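Local coordinates for CYCLIN domain-containing protein (Chaetomium thermophilum, PDB 6Z3U) that probably serves as the cyclin H-type regulatory subunit that, with MAT1, activates the CDK7-like kinase of the CDK-activating (CAK) complex, at residues 360-363 and 364-367; 369-372 and 373-377. All coordinates share one frame; numbering follows the deposited sequence.

Contact 1: residues 360-363 and 364-367; sequences CRDP and DRWN
Arg361 and Trp366 meet through aliphatic CH-pi packing and an off-centre cation-pi contact. CD of Arg361 sits over the face of the indole, 3.5 Å from the centroid of the five-membered ring of Trp366 and 9° off its normal. The arginine chain is extended from CG to NE, which carries the guanidinium past the ring centre, so that CZ of Arg361 lies 4.4 Å from the same centroid of Trp366. The two planes are 35° apart, a tilted overlap instead of a flat stack. CB of Arg361 lies over the six-membered ring on the same face, 3.6 Å from CE3 of Trp366. Hydrogen bonds close the turn at Asp362. Its CG stands anti to the backbone N (chi1 -167°), which swings the carboxylate over the backbone that follows; OD1 of Asp362 accepts from N of Asp364 at 3.0 Å, on its anti side, and weakly from N of Arg365; the first bond makes an Asx turn, and the weak one adds to it. Among the charges, OD2 of Asp362 lies 4.2 Å from NH2 of Arg365, beyond a salt bridge; Arg365 is instead paired with Glu82 of the kinase chain and bonds Tyr130 through NE. The turn links helix 343-358 to helix 368-380, with Trp366 resting on Pro131 just before helix 132-146.

Contact 2: residues 369-372 and 373-377; sequences VELQ and RIRRE
A bend at chi2 of Glu370 (-64°) and another at chi3 of Arg373 (105°) bring carboxylate and guanidinium side by side, their planes 23° apart. OE2 of Glu370 meets NH2 of Arg373 at 3.0 Å near the guanidinium plane, and NE of Arg373 bridges to OE1 of Glu377 at 3.0 Å, so one arginine joins acids a turn before and a turn after it. Gln372 and Arg376 run alongside each other, and NH2 of Arg376 donates to OE1 of Gln372 at 3.1 Å from above the amide plane. Replacing Gln372 with an alanine would probably leave this NH2 without its amide acceptor and the Arg376 guanidinium freer to turn. NH1 of Arg376 is bonded to Gln127 of the kinase chain. CD2 of Leu371 packs 3.5 Å from CD of Arg375 and lies over one face of its guanidinium, whose NH2 forms a salt bridge with Glu82 of the kinase chain. Regular i to i+4 backbone bonds join the two segments, such as N of Ile374 to O of Glu370 at 3.0 Å. Both segments lie on helix 368-380, which places Leu371 against Tyr130 in the loop before helix 132-146 and turns Arg375 and Arg376 to the kinase.

How the contacts relate
Contact 1 closes just before contact 2 opens, and their centres are 14 Å apart. Asn367 makes the join: at the N-cap position, its OD1 accepts from N of Glu370 and so ties the end of the turn to the first turn of helix 368-380. The side chains also touch, with CG of Arg365 4.0 Å from CD1 of Leu371. NH1 of Arg365 and NH2 of Arg375 come within 3.4 Å of each other where both pair with Glu82 of the kinase chain, whose carboxylate probably offsets their charges. Turn and helix thus form part of the interface with the kinase, where Arg365 and Arg375 share Glu82 and Arg376 reaches Gln127 of that chain.

Contact 1: residues 360-363 and 364-367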
loop_
_atom_site.group_PDB
_atom_site.type_symbol
_atom_site.label_atom_id
_atom_site.label_comp_id
_atom_site.label_asym_id
_atom_site.label_seq_id
_atom_site.Cartn_x
_atom_site.Cartn_y
_atom_site.Cartn_z
ATOM N N CYS A 360 -17.896 2.812 -33.621
ATOM C CA CYS A 360 -17.473 1.420 -33.520
ATOM C C CYS A 360 -17.342 0.955 -32.076
ATOM O O CYS A 360 -16.801 -0.129 -31.830
ATOM C CB CYS A 360 -16.143 1.211 -34.249
ATOM S SG CYS A 360 -14.725 1.953 -33.416
ATOM N N ARG A 361 -17.823 1.743 -31.118
ATOM C CA ARG A 361 -17.695 1.399 -29.712
ATOM C C ARG A 361 -18.646 0.264 -29.334
ATOM O O ARG A 361 -19.628 -0.024 -30.024
ATOM C CB ARG A 361 -17.983 2.620 -28.837
ATOM C CG ARG A 361 -19.378 3.198 -29.030
ATOM C CD ARG A 361 -19.574 4.449 -28.195
ATOM N NE ARG A 361 -20.902 5.034 -28.359
ATOM C CZ ARG A 361 -22.006 4.555 -27.795
ATOM N NH1 ARG A 361 -21.955 3.464 -27.041
ATOM N NH2 ARG A 361 -23.167 5.162 -27.993
ATOM N N ASP A 362 -18.335 -0.385 -28.220
ATOM C CA ASP A 362 -19.186 -1.449 -27.695
ATOM C C ASP A 362 -20.520 -0.861 -27.254
ATOM O O ASP A 362 -20.534 0.072 -26.441
ATOM C CB ASP A 362 -18.492 -2.139 -26.525
ATOM C CG ASP A 362 -19.160 -3.441 -26.130
ATOM O OD1 ASP A 362 -20.407 -3.485 -26.082
ATOM O OD2 ASP A 362 -18.434 -4.422 -25.863
ATOM N N PRO A 363 -21.656 -1.359 -27.753
ATOM C CA PRO A 363 -22.938 -0.730 -27.394
ATOM C C PRO A 363 -23.407 -1.035 -25.981
ATOM O O PRO A 363 -24.134 -0.218 -25.401
ATOM C CB PRO A 363 -23.909 -1.295 -28.440
ATOM C CG PRO A 363 -23.317 -2.598 -28.834
ATOM C CD PRO A 363 -21.825 -2.431 -28.751
ATOM N N ASP A 364 -23.034 -2.181 -25.410
ATOM C CA ASP A 364 -23.547 -2.579 -24.103
ATOM C C ASP A 364 -22.683 -2.087 -22.950
ATOM O O ASP A 364 -23.209 -1.758 -21.881
ATOM C CB ASP A 364 -23.668 -4.101 -24.032
ATOM C CG ASP A 364 -24.403 -4.676 -25.214
ATOM O OD1 ASP A 364 -25.548 -4.249 -25.466
ATOM O OD2 ASP A 364 -23.835 -5.552 -25.897
ATOM N N ARG A 365 -21.365 -2.043 -23.133
ATOM C CA ARG A 365 -20.457 -1.702 -22.049
ATOM C C ARG A 365 -20.132 -0.216 -21.960
ATOM O O ARG A 365 -19.578 0.214 -20.943
ATOM C CB ARG A 365 -19.141 -2.477 -22.183
ATOM C CG ARG A 365 -19.239 -3.980 -21.982
ATOM C CD ARG A 365 -17.851 -4.606 -22.100
ATOM N NE ARG A 365 -17.682 -5.785 -21.250
ATOM C CZ ARG A 365 -17.905 -7.041 -21.622
ATOM N NH1 ARG A 365 -17.708 -8.022 -20.750
ATOM N NH2 ARG A 365 -18.323 -7.323 -22.849
ATOM N N TRP A 366 -20.455 0.581 -22.978
ATOM C CA TRP A 366 -20.058 1.985 -22.944
ATOM C C TRP A 366 -20.751 2.720 -21.802
ATOM O O TRP A 366 -20.148 3.580 -21.150
ATOM C CB TRP A 366 -20.369 2.652 -24.281
ATOM C CG TRP A 366 -19.535 3.868 -24.552
ATOM C CD1 TRP A 366 -19.914 5.172 -24.427
ATOM C CD2 TRP A 366 -18.174 3.887 -25.006
ATOM N NE1 TRP A 366 -18.875 6.002 -24.778
ATOM C CE2 TRP A 366 -17.797 5.238 -25.139
ATOM C CE3 TRP A 366 -17.242 2.893 -25.319
ATOM C CZ2 TRP A 366 -16.525 5.620 -25.561
ATOM C CZ3 TRP A 366 -15.981 3.273 -25.742
ATOM C CH2 TRP A 366 -15.634 4.625 -25.858
ATOM N N ASN A 367 -22.017 2.396 -21.542
ATOM C CA ASN A 367 -22.771 3.016 -20.454
ATOM C C ASN A 367 -22.476 2.236 -19.179
ATOM O O ASN A 367 -23.037 1.162 -18.947
ATOM C CB ASN A 367 -24.262 3.036 -20.765
ATOM C CG ASN A 367 -25.047 3.891 -19.792
ATOM O OD1 ASN A 367 -24.671 4.034 -18.630
ATOM N ND2 ASN A 367 -26.142 4.468 -20.263
#

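Contact 2: residues 369-372 and 373-377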
loop_
_atom_site.group_PDB
_atom_site.type_symbol
_atom_site.label_atom_id
_atom_site.label_comp_id
_atom_site.label_asym_id
_atom_site.label_seq_id
_atom_site.Cartn_x
_atom_site.Cartn_y
_atom_site.Cartn_z
ATOM N N VAL A 369 -23.166 2.956 -16.009
ATOM C CA VAL A 369 -24.290 2.872 -15.081
ATOM C C VAL A 369 -25.241 1.757 -15.494
ATOM O O VAL A 369 -25.794 1.049 -14.644
ATOM C CB VAL A 369 -25.016 4.227 -14.996
ATOM C CG1 VAL A 369 -26.253 4.107 -14.115
ATOM C CG2 VAL A 369 -24.076 5.291 -14.465
ATOM N N GLU A 370 -25.462 1.591 -16.801
ATOM C CA GLU A 370 -26.319 0.502 -17.260
ATOM C C GLU A 370 -25.613 -0.841 -17.127
ATOM O O GLU A 370 -26.222 -1.826 -16.695
ATOM C CB GLU A 370 -26.747 0.738 -18.707
ATOM C CG GLU A 370 -27.783 1.842 -18.883
ATOM C CD GLU A 370 -29.113 1.528 -18.211
ATOM O OE1 GLU A 370 -29.448 2.198 -17.210
ATOM O OE2 GLU A 370 -29.819 0.609 -18.682
ATOM N N LEU A 371 -24.333 -0.903 -17.497
ATOM C CA LEU A 371 -23.570 -2.131 -17.301
ATOM C C LEU A 371 -23.664 -2.599 -15.853
ATOM O O LEU A 371 -23.850 -3.792 -15.586
ATOM C CB LEU A 371 -22.109 -1.908 -17.697
ATOM C CG LEU A 371 -21.314 -3.117 -18.201
ATOM C CD1 LEU A 371 -19.818 -2.806 -18.208
ATOM C CD2 LEU A 371 -21.594 -4.363 -17.380
ATOM N N GLN A 372 -23.544 -1.669 -14.906
ATOM C CA GLN A 372 -23.664 -2.031 -13.498
ATOM C C GLN A 372 -25.084 -2.467 -13.157
ATOM O O GLN A 372 -25.279 -3.400 -12.368
ATOM C CB GLN A 372 -23.238 -0.852 -12.624
ATOM C CG GLN A 372 -23.165 -1.176 -11.140
ATOM C CD GLN A 372 -22.661 -0.014 -10.300
ATOM O OE1 GLN A 372 -22.037 -0.216 -9.259
ATOM N NE2 GLN A 372 -22.933 1.208 -10.745
ATOM N N ARG A 373 -26.088 -1.808 -13.739
ATOM C CA ARG A 373 -27.475 -2.125 -13.410
ATOM C C ARG A 373 -27.809 -3.566 -13.774
ATOM O O ARG A 373 -28.405 -4.299 -12.977
ATOM C CB ARG A 373 -28.421 -1.162 -14.132
ATOM C CG ARG A 373 -29.855 -1.197 -13.614
ATOM C CD ARG A 373 -30.876 -0.797 -14.678
ATOM N NE ARG A 373 -31.609 -1.951 -15.200
ATOM C CZ ARG A 373 -31.491 -2.448 -16.431
ATOM N NH1 ARG A 373 -32.214 -3.504 -16.782
ATOM N NH2 ARG A 373 -30.665 -1.900 -17.315
ATOM N N ILE A 374 -27.438 -3.988 -14.984
ATOM C CA ILE A 374 -27.823 -5.316 -15.446
ATOM C C ILE A 374 -27.020 -6.395 -14.734
ATOM O O ILE A 374 -27.505 -7.516 -14.548
ATOM C CB ILE A 374 -27.664 -5.412 -16.976
ATOM C CG1 ILE A 374 -26.183 -5.446 -17.359
ATOM C CG2 ILE A 374 -28.370 -4.244 -17.662
ATOM C CD1 ILE A 374 -25.925 -5.227 -18.843
ATOM N N ARG A 375 -25.789 -6.087 -14.322
ATOM C CA ARG A 375 -24.982 -7.080 -13.623
ATOM C C ARG A 375 -25.413 -7.244 -12.171
ATOM O O ARG A 375 -25.233 -8.324 -11.599
ATOM C CB ARG A 375 -23.499 -6.710 -13.712
ATOM C CG ARG A 375 -22.943 -6.859 -15.125
ATOM C CD ARG A 375 -21.437 -7.075 -15.154
ATOM N NE ARG A 375 -21.045 -7.834 -16.341
ATOM C CZ ARG A 375 -19.830 -7.826 -16.881
ATOM N NH1 ARG A 375 -18.863 -7.087 -16.356
ATOM N NH2 ARG A 375 -19.584 -8.560 -17.959
ATOM N N ARG A 376 -25.982 -6.201 -11.563
ATOM C CA ARG A 376 -26.561 -6.362 -10.233
ATOM C C ARG A 376 -27.872 -7.136 -10.300
ATOM O O ARG A 376 -28.124 -8.018 -9.470
ATOM C CB ARG A 376 -26.784 -4.999 -9.579
ATOM C CG ARG A 376 -25.509 -4.312 -9.118
ATOM C CD ARG A 376 -25.811 -3.061 -8.308
ATOM N NE ARG A 376 -24.601 -2.308 -7.986
ATOM C CZ ARG A 376 -23.803 -2.565 -6.953
ATOM N NH1 ARG A 376 -24.073 -3.565 -6.124
ATOM N NH2 ARG A 376 -22.726 -1.817 -6.750
ATOM N N GLU A 377 -28.720 -6.820 -11.284
ATOM C CA GLU A 377 -29.981 -7.537 -11.435
ATOM C C GLU A 377 -29.764 -8.978 -11.884
ATOM O O GLU A 377 -30.558 -9.858 -11.533
ATOM C CB GLU A 377 -30.882 -6.796 -12.423
ATOM C CG GLU A 377 -31.314 -5.415 -11.939
ATOM C CD GLU A 377 -32.167 -4.676 -12.953
ATOM O OE1 GLU A 377 -32.375 -3.456 -12.776
ATOM O OE2 GLU A 377 -32.628 -5.310 -13.926
#